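LbaCas13a H328A (C2c2) (Lachnospiraceae bacterium NK4A179, PDB 5WLH) binds CRISPR precursor RNA and probably processes it and, guided by the mature crRNA, probably cleaves target and bystander RNA, as Cas13a nucleases do. Local coordinates at residues Phe678-Arg692 with Tyr717-Tyr729. Residues are numbered along the deposited sequence; the frame is centred on the assembly and turned at random.
Sequences FNKVFVRKNFPALVR and YNALYYMFKEIYY. With nucleotides of chain B.
An aromatic cluster at the guide-RNA-binding surface joins segment 678-692, two short helices and the turn between them, to helix 709-732, with Tyr721 lying between Phe678 and Arg684. The Tyr721 ring takes the edge of Phe678 on one face and Arg684 CD on the other, while its own edge meets the face of Phe687 in a T-shaped pair, centroids 5.0 Å apart. Tyrosine suits this place because chi1 of -159° carries the ring out to where its OH donates to Phe682 O (2.6 Å), satisfying a carbonyl where the chain leaves the first helix. Lys725 CA lies 3.6 Å from the Phe678 ring centroid, a CH-pi contact that a flat phenylalanine accommodates. Farther along, Pro688 CB sits over the Tyr717 ring and Arg692 NH1 donates to Tyr717 OH (2.7 Å); an alanine in place of Tyr717 would probably leave Pro688 without its ring and cost Arg692 one acceptor. Arg684 NH2 reaches Asn718 OD1 (2.6 Å) from above the carbonyl plane, leaving Asn718 ND2 to hold the A38 phosphate of chain B. Tyr729 OH accepts from Phe678 N and donates to A34 OP2 of chain B. Knobs-into-holes packing of Phe678 and Phe687 beside RNA-contacting polar side chains marks this helical crRNA-binding site.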
loop_
_atom_site.group_PDB
_atom_site.type_symbol
_atom_site.label_atom_id
_atom_site.label_comp_id
_atom_site.label_asym_id
_atom_site.label_seq_id
_atom_site.Cartn_x
_atom_site.Cartn_y
_atom_site.Cartn_z
ATOM N N PHE A 678 15.004 14.995 6.967
ATOM C CA PHE A 678 16.278 15.706 7.015
ATOM C C PHE A 678 17.190 15.222 5.901
ATOM O O PHE A 678 17.816 16.028 5.202
ATOM C CB PHE A 678 16.963 15.508 8.368
ATOM C CG PHE A 678 18.385 16.017 8.396
ATOM C CD1 PHE A 678 18.636 17.378 8.483
ATOM C CD2 PHE A 678 19.448 15.143 8.293
ATOM C CE1 PHE A 678 19.942 17.852 8.487
ATOM C CE2 PHE A 678 20.744 15.604 8.303
ATOM C CZ PHE A 678 20.987 16.963 8.391
ATOM N N ASN A 679 17.232 13.901 5.694
ATOM C CA ASN A 679 18.164 13.290 4.756
ATOM C C ASN A 679 17.852 13.616 3.308
ATOM O O ASN A 679 18.731 13.435 2.455
ATOM C CB ASN A 679 18.172 11.774 4.951
ATOM C CG ASN A 679 18.449 11.391 6.372
ATOM O OD1 ASN A 679 17.638 11.657 7.256
ATOM N ND2 ASN A 679 19.610 10.791 6.614
ATOM N N LYS A 680 16.628 14.046 3.002
ATOM C CA LYS A 680 16.308 14.518 1.660
ATOM C C LYS A 680 16.593 16.001 1.493
ATOM O O LYS A 680 16.985 16.432 0.402
ATOM C CB LYS A 680 14.838 14.250 1.324
ATOM C CG LYS A 680 14.474 12.765 1.257
ATOM C CD LYS A 680 14.838 12.127 -0.068
ATOM C CE LYS A 680 14.153 10.757 -0.250
ATOM N NZ LYS A 680 12.637 10.770 -0.284
ATOM N N VAL A 681 16.409 16.786 2.556
ATOM C CA VAL A 681 16.740 18.209 2.501
ATOM C C VAL A 681 18.251 18.400 2.465
ATOM O O VAL A 681 18.768 19.232 1.712
ATOM C CB VAL A 681 16.104 18.944 3.696
ATOM C CG1 VAL A 681 16.512 20.417 3.703
ATOM C CG2 VAL A 681 14.582 18.840 3.632
ATOM N N PHE A 682 18.977 17.628 3.269
ATOM C CA PHE A 682 20.437 17.658 3.334
ATOM C C PHE A 682 20.920 16.280 2.899
ATOM O O PHE A 682 21.049 15.358 3.711
ATOM C CB PHE A 682 20.917 18.028 4.731
ATOM C CG PHE A 682 20.651 19.451 5.078
ATOM C CD1 PHE A 682 21.564 20.443 4.741
ATOM C CD2 PHE A 682 19.467 19.815 5.684
ATOM C CE1 PHE A 682 21.304 21.770 5.037
ATOM C CE2 PHE A 682 19.205 21.139 5.992
ATOM C CZ PHE A 682 20.121 22.117 5.661
ATOM N N VAL A 683 21.158 16.136 1.595
ATOM C CA VAL A 683 21.622 14.864 1.059
ATOM C C VAL A 683 23.026 14.595 1.573
ATOM O O VAL A 683 23.911 15.453 1.463
ATOM C CB VAL A 683 21.577 14.888 -0.474
ATOM C CG1 VAL A 683 22.166 13.614 -1.030
ATOM C CG2 VAL A 683 20.149 15.085 -0.951
ATOM N N ARG A 684 23.236 13.409 2.153
ATOM C CA ARG A 684 24.516 13.139 2.804
ATOM C C ARG A 684 25.678 13.314 1.833
ATOM O O ARG A 684 26.692 13.938 2.175
ATOM C CB ARG A 684 24.536 11.737 3.403
ATOM C CG ARG A 684 25.814 11.415 4.156
ATOM C CD ARG A 684 26.251 12.558 5.093
ATOM N NE ARG A 684 27.468 12.189 5.802
ATOM C CZ ARG A 684 28.694 12.382 5.321
ATOM N NH1 ARG A 684 28.864 12.942 4.132
ATOM N NH2 ARG A 684 29.751 12.001 6.025
ATOM N N LYS A 685 25.543 12.791 0.613
ATOM C CA LYS A 685 26.643 12.889 -0.341
ATOM C C LYS A 685 27.042 14.338 -0.605
ATOM O O LYS A 685 28.226 14.625 -0.804
ATOM C CB LYS A 685 26.262 12.185 -1.644
ATOM C CG LYS A 685 27.108 12.588 -2.837
ATOM C CD LYS A 685 26.482 12.138 -4.152
ATOM C CE LYS A 685 27.362 12.547 -5.329
ATOM N NZ LYS A 685 28.797 12.231 -5.073
ATOM N N ASN A 686 26.087 15.267 -0.597
ATOM C CA ASN A 686 26.368 16.672 -0.882
ATOM C C ASN A 686 26.702 17.489 0.364
ATOM O O ASN A 686 27.060 18.666 0.234
ATOM C CB ASN A 686 25.181 17.323 -1.594
ATOM C CG ASN A 686 24.753 16.563 -2.826
ATOM O OD1 ASN A 686 25.558 15.850 -3.435
ATOM N ND2 ASN A 686 23.483 16.723 -3.215
ATOM N N PHE A 687 26.611 16.883 1.549
ATOM C CA PHE A 687 26.695 17.637 2.802
ATOM C C PHE A 687 28.035 18.346 2.997
ATOM O O PHE A 687 28.024 19.549 3.305
ATOM C CB PHE A 687 26.376 16.689 3.964
ATOM C CG PHE A 687 26.211 17.373 5.289
ATOM C CD1 PHE A 687 25.196 18.291 5.487
ATOM C CD2 PHE A 687 27.059 17.072 6.345
ATOM C CE1 PHE A 687 25.041 18.910 6.707
ATOM C CE2 PHE A 687 26.904 17.698 7.577
ATOM C CZ PHE A 687 25.894 18.611 7.747
ATOM N N PRO A 688 29.197 17.697 2.854
ATOM C CA PRO A 688 30.450 18.430 3.113
ATOM C C PRO A 688 30.601 19.652 2.230
ATOM O O PRO A 688 30.925 20.738 2.726
ATOM C CB PRO A 688 31.530 17.376 2.841
ATOM C CG PRO A 688 30.828 16.061 3.128
ATOM C CD PRO A 688 29.463 16.276 2.557
ATOM N N ALA A 689 30.325 19.513 0.932
ATOM C CA ALA A 689 30.369 20.669 0.044
ATOM C C ALA A 689 29.367 21.737 0.470
ATOM O O ALA A 689 29.641 22.940 0.354
ATOM C CB ALA A 689 30.115 20.230 -1.399
ATOM N N LEU A 690 28.202 21.329 0.977
ATOM C CA LEU A 690 27.191 22.319 1.324
ATOM C C LEU A 690 27.589 23.128 2.554
ATOM O O LEU A 690 27.372 24.341 2.593
ATOM C CB LEU A 690 25.831 21.647 1.548
ATOM C CG LEU A 690 24.669 22.641 1.650
ATOM C CD1 LEU A 690 23.494 22.224 0.786
ATOM C CD2 LEU A 690 24.235 22.813 3.087
ATOM N N VAL A 691 28.157 22.482 3.574
ATOM C CA VAL A 691 28.467 23.245 4.778
ATOM C C VAL A 691 29.684 24.135 4.548
ATOM O O VAL A 691 29.787 25.208 5.147
ATOM C CB VAL A 691 28.659 22.321 5.995
ATOM C CG1 VAL A 691 27.375 21.532 6.259
ATOM C CG2 VAL A 691 29.838 21.406 5.791
ATOM N N ARG A 692 30.598 23.725 3.667
ATOM C CA ARG A 692 31.755 24.554 3.338
ATOM C C ARG A 692 31.390 25.748 2.464
ATOM O O ARG A 692 32.119 26.748 2.468
ATOM C CB ARG A 692 32.815 23.705 2.646
ATOM C CG ARG A 692 33.518 22.736 3.579
ATOM C CD ARG A 692 34.730 22.139 2.912
ATOM N NE ARG A 692 34.378 21.486 1.656
ATOM C CZ ARG A 692 34.155 20.181 1.532
ATOM N NH1 ARG A 692 34.251 19.383 2.587
ATOM N NH2 ARG A 692 33.842 19.672 0.347
ATOM N N TYR A 717 32.238 15.650 9.568
ATOM C CA TYR A 717 31.045 15.761 8.732
ATOM C C TYR A 717 29.954 14.797 9.191
ATOM O O TYR A 717 28.765 15.129 9.122
ATOM C CB TYR A 717 31.398 15.531 7.268
ATOM C CG TYR A 717 32.164 16.700 6.703
ATOM C CD1 TYR A 717 31.622 17.976 6.720
ATOM C CD2 TYR A 717 33.439 16.536 6.193
ATOM C CE1 TYR A 717 32.322 19.056 6.220
ATOM C CE2 TYR A 717 34.143 17.615 5.683
ATOM C CZ TYR A 717 33.583 18.866 5.705
ATOM O OH TYR A 717 34.287 19.942 5.202
ATOM N N ASN A 718 30.343 13.616 9.671
ATOM C CA ASN A 718 29.382 12.683 10.247
ATOM C C ASN A 718 28.773 13.246 11.524
ATOM O O ASN A 718 27.571 13.098 11.765
ATOM C CB ASN A 718 30.064 11.350 10.533
ATOM C CG ASN A 718 30.281 10.523 9.273
ATOM O OD1 ASN A 718 29.606 10.729 8.269
ATOM N ND2 ASN A 718 31.224 9.590 9.328
ATOM N N ALA A 719 29.591 13.900 12.350
ATOM C CA ALA A 719 29.081 14.517 13.569
ATOM C C ALA A 719 28.121 15.649 13.244
ATOM O O ALA A 719 27.036 15.753 13.833
ATOM C CB ALA A 719 30.246 15.027 14.423
ATOM N N LEU A 720 28.509 16.517 12.314
ATOM C CA LEU A 720 27.653 17.635 11.942
ATOM C C LEU A 720 26.344 17.139 11.346
ATOM O O LEU A 720 25.275 17.703 11.615
ATOM C CB LEU A 720 28.384 18.533 10.947
ATOM C CG LEU A 720 27.824 19.940 10.751
ATOM C CD1 LEU A 720 27.990 20.762 12.012
ATOM C CD2 LEU A 720 28.503 20.617 9.573
ATOM N N TYR A 721 26.411 16.079 10.540
ATOM C CA TYR A 721 25.205 15.515 9.937
ATOM C C TYR A 721 24.222 15.050 11.002
ATOM O O TYR A 721 23.012 15.302 10.902
ATOM C CB TYR A 721 25.584 14.346 9.030
ATOM C CG TYR A 721 24.520 14.040 8.004
ATOM C CD1 TYR A 721 24.213 14.952 7.019
ATOM C CD2 TYR A 721 23.805 12.841 8.044
ATOM C CE1 TYR A 721 23.255 14.676 6.063
ATOM C CE2 TYR A 721 22.848 12.560 7.099
ATOM C CZ TYR A 721 22.567 13.479 6.116
ATOM O OH TYR A 721 21.608 13.216 5.167
ATOM N N TYR A 722 24.723 14.340 12.011
ATOM C CA TYR A 722 23.861 13.871 13.091
ATOM C C TYR A 722 23.314 15.043 13.888
ATOM O O TYR A 722 22.114 15.112 14.163
ATOM C CB TYR A 722 24.607 12.906 14.016
ATOM C CG TYR A 722 23.717 12.477 15.164
ATOM C CD1 TYR A 722 22.692 11.558 14.962
ATOM C CD2 TYR A 722 23.852 13.034 16.428
ATOM C CE1 TYR A 722 21.852 11.180 15.994
ATOM C CE2 TYR A 722 23.013 12.669 17.470
ATOM C CZ TYR A 722 22.012 11.736 17.244
ATOM O OH TYR A 722 21.176 11.368 18.270
ATOM N N MET A 723 24.182 15.986 14.266
ATOM C CA MET A 723 23.712 17.122 15.047
ATOM C C MET A 723 22.663 17.923 14.288
ATOM O O MET A 723 21.624 18.272 14.846
ATOM C CB MET A 723 24.881 18.023 15.452
ATOM C CG MET A 723 24.391 19.341 15.989
ATOM S SD MET A 723 25.725 20.284 16.755
ATOM C CE MET A 723 26.895 20.381 15.432
ATOM N N PHE A 724 22.910 18.220 13.002
ATOM C CA PHE A 724 21.912 18.933 12.210
ATOM C C PHE A 724 20.606 18.153 12.139
ATOM O O PHE A 724 19.517 18.737 12.208
ATOM C CB PHE A 724 22.423 19.181 10.792
ATOM C CG PHE A 724 23.338 20.369 10.678
ATOM C CD1 PHE A 724 23.815 21.004 11.818
ATOM C CD2 PHE A 724 23.720 20.846 9.437
ATOM C CE1 PHE A 724 24.665 22.104 11.716
ATOM C CE2 PHE A 724 24.572 21.937 9.326
ATOM C CZ PHE A 724 25.039 22.566 10.470
ATOM N N LYS A 725 20.700 16.829 12.012
ATOM C CA LYS A 725 19.489 16.018 11.944
ATOM C C LYS A 725 18.668 16.181 13.217
ATOM O O LYS A 725 17.454 16.416 13.165
ATOM C CB LYS A 725 19.850 14.546 11.717
ATOM C CG LYS A 725 18.613 13.660 11.436
ATOM C CD LYS A 725 18.129 12.932 12.705
ATOM C CE LYS A 725 19.079 11.807 13.100
ATOM N NZ LYS A 725 18.604 11.092 14.334
ATOM N N GLU A 726 19.328 16.087 14.374
ATOM C CA GLU A 726 18.614 16.255 15.629
ATOM C C GLU A 726 18.047 17.662 15.747
ATOM O O GLU A 726 16.927 17.845 16.235
ATOM C CB GLU A 726 19.531 15.921 16.801
ATOM C CG GLU A 726 19.886 14.447 16.881
ATOM C CD GLU A 726 18.681 13.577 17.233
ATOM O OE1 GLU A 726 18.396 12.631 16.476
ATOM O OE2 GLU A 726 18.031 13.827 18.272
ATOM N N ILE A 727 18.789 18.667 15.280
ATOM C CA ILE A 727 18.273 20.035 15.328
ATOM C C ILE A 727 17.070 20.187 14.414
ATOM O O ILE A 727 16.080 20.842 14.768
ATOM C CB ILE A 727 19.371 21.038 14.947
ATOM C CG1 ILE A 727 20.492 21.001 15.989
ATOM C CG2 ILE A 727 18.754 22.420 14.767
ATOM C CD1 ILE A 727 21.676 21.875 15.613
ATOM N N TYR A 728 17.147 19.596 13.221
ATOM C CA TYR A 728 16.072 19.704 12.246
ATOM C C TYR A 728 14.756 19.276 12.869
ATOM O O TYR A 728 13.765 20.012 12.840
ATOM C CB TYR A 728 16.414 18.835 11.029
ATOM C CG TYR A 728 15.421 18.886 9.891
ATOM C CD1 TYR A 728 15.432 19.929 8.986
ATOM C CD2 TYR A 728 14.476 17.878 9.721
ATOM C CE1 TYR A 728 14.537 19.980 7.944
ATOM C CE2 TYR A 728 13.577 17.922 8.675
ATOM C CZ TYR A 728 13.610 18.959 7.795
ATOM O OH TYR A 728 12.720 18.996 6.764
ATOM N N TYR A 729 14.750 18.111 13.502
ATOM C CA TYR A 729 13.484 17.581 13.985
ATOM C C TYR A 729 13.070 18.210 15.309
ATOM O O TYR A 729 11.885 18.494 15.513
ATOM C CB TYR A 729 13.567 16.059 14.117
ATOM C CG TYR A 729 13.666 15.371 12.773
ATOM C CD1 TYR A 729 12.609 15.436 11.864
ATOM C CD2 TYR A 729 14.804 14.664 12.419
ATOM C CE1 TYR A 729 12.692 14.816 10.623
ATOM C CE2 TYR A 729 14.893 14.040 11.199
ATOM C CZ TYR A 729 13.829 14.119 10.307
ATOM O OH TYR A 729 13.930 13.505 9.084
ATOM P P A B 34 11.145 11.419 9.237
ATOM O OP1 A B 34 10.543 11.514 10.598
ATOM O OP2 A B 34 11.504 12.665 8.467
ATOM O "O5'" A B 34 12.411 10.472 9.169
ATOM C "C5'" A B 34 12.495 9.296 9.962
ATOM C "C4'" A B 34 13.928 8.885 10.206
ATOM O "O4'" A B 34 14.489 8.275 9.007
ATOM C "C3'" A B 34 14.877 10.032 10.601
ATOM O "O3'" A B 34 15.754 9.592 11.629
ATOM C "C2'" A B 34 15.692 10.256 9.326
ATOM O "O2'" A B 34 16.985 10.784 9.536
ATOM C "C1'" A B 34 15.755 8.844 8.749
ATOM N N9 A B 34 16.063 8.810 7.314
ATOM C C8 A B 34 15.379 9.288 6.228
ATOM N N7 A B 34 16.013 9.108 5.090
ATOM C C5 A B 34 17.201 8.490 5.451
ATOM C C6 A B 34 18.314 8.035 4.720
ATOM N N6 A B 34 18.441 8.133 3.393
ATOM N N1 A B 34 19.328 7.461 5.406
ATOM C C2 A B 34 19.226 7.357 6.739
ATOM N N3 A B 34 18.230 7.748 7.533
ATOM C C4 A B 34 17.239 8.305 6.818
ATOM P P U B 42 21.410 14.072 -5.332
ATOM O OP1 U B 42 22.365 15.212 -5.416
ATOM O OP2 U B 42 20.321 14.097 -4.331
ATOM O "O5'" U B 42 20.729 13.896 -6.758
ATOM C "C5'" U B 42 21.477 14.020 -7.959
ATOM C "C4'" U B 42 20.612 13.671 -9.141
ATOM O "O4'" U B 42 20.139 12.305 -8.989
ATOM C "C3'" U B 42 19.333 14.490 -9.279
ATOM O "O3'" U B 42 19.527 15.747 -9.913
ATOM C "C2'" U B 42 18.413 13.548 -10.043
ATOM O "O2'" U B 42 18.737 13.536 -11.424
ATOM C "C1'" U B 42 18.808 12.200 -9.449
ATOM N N1 U B 42 17.935 11.803 -8.318
ATOM C C2 U B 42 16.678 11.306 -8.625
ATOM O O2 U B 42 16.280 11.196 -9.769
ATOM N N3 U B 42 15.901 10.939 -7.554
ATOM C C4 U B 42 16.249 11.019 -6.222
ATOM O O4 U B 42 15.449 10.653 -5.361
ATOM C C5 U B 42 17.563 11.542 -5.983
ATOM C C6 U B 42 18.341 11.904 -7.012
ATOM P P A B 38 30.237 5.995 8.339
ATOM O OP1 A B 38 30.322 4.534 8.610
ATOM O OP2 A B 38 31.506 6.719 8.030
ATOM O "O5'" A B 38 29.283 6.303 7.110
ATOM C "C5'" A B 38 28.917 7.643 6.796
ATOM C "C4'" A B 38 28.947 7.893 5.309
ATOM O "O4'" A B 38 30.303 8.207 4.894
ATOM C "C3'" A B 38 28.499 6.718 4.439
ATOM O "O3'" A B 38 27.854 7.223 3.280
ATOM C "C2'" A B 38 29.816 6.093 4.009
ATOM O "O2'" A B 38 29.739 5.360 2.805
ATOM C "C1'" A B 38 30.689 7.331 3.852
ATOM N N9 A B 38 32.126 7.076 3.950
ATOM C C8 A B 38 32.837 6.511 4.977
ATOM N N7 A B 38 34.122 6.424 4.734
ATOM C C5 A B 38 34.260 6.976 3.466
ATOM C C6 A B 38 35.375 7.182 2.634
ATOM N N6 A B 38 36.615 6.840 2.980
ATOM N N1 A B 38 35.168 7.748 1.427
ATOM C C2 A B 38 33.920 8.089 1.081
ATOM N N3 A B 38 32.793 7.943 1.775
ATOM C C4 A B 38 33.039 7.378 2.970
HETATM O O HOH W 1 21.047 11.798 2.267
HETATM O O HOH W 2 21.632 10.100 4.608
HETATM O O HOH W 3 26.528 10.202 7.798
#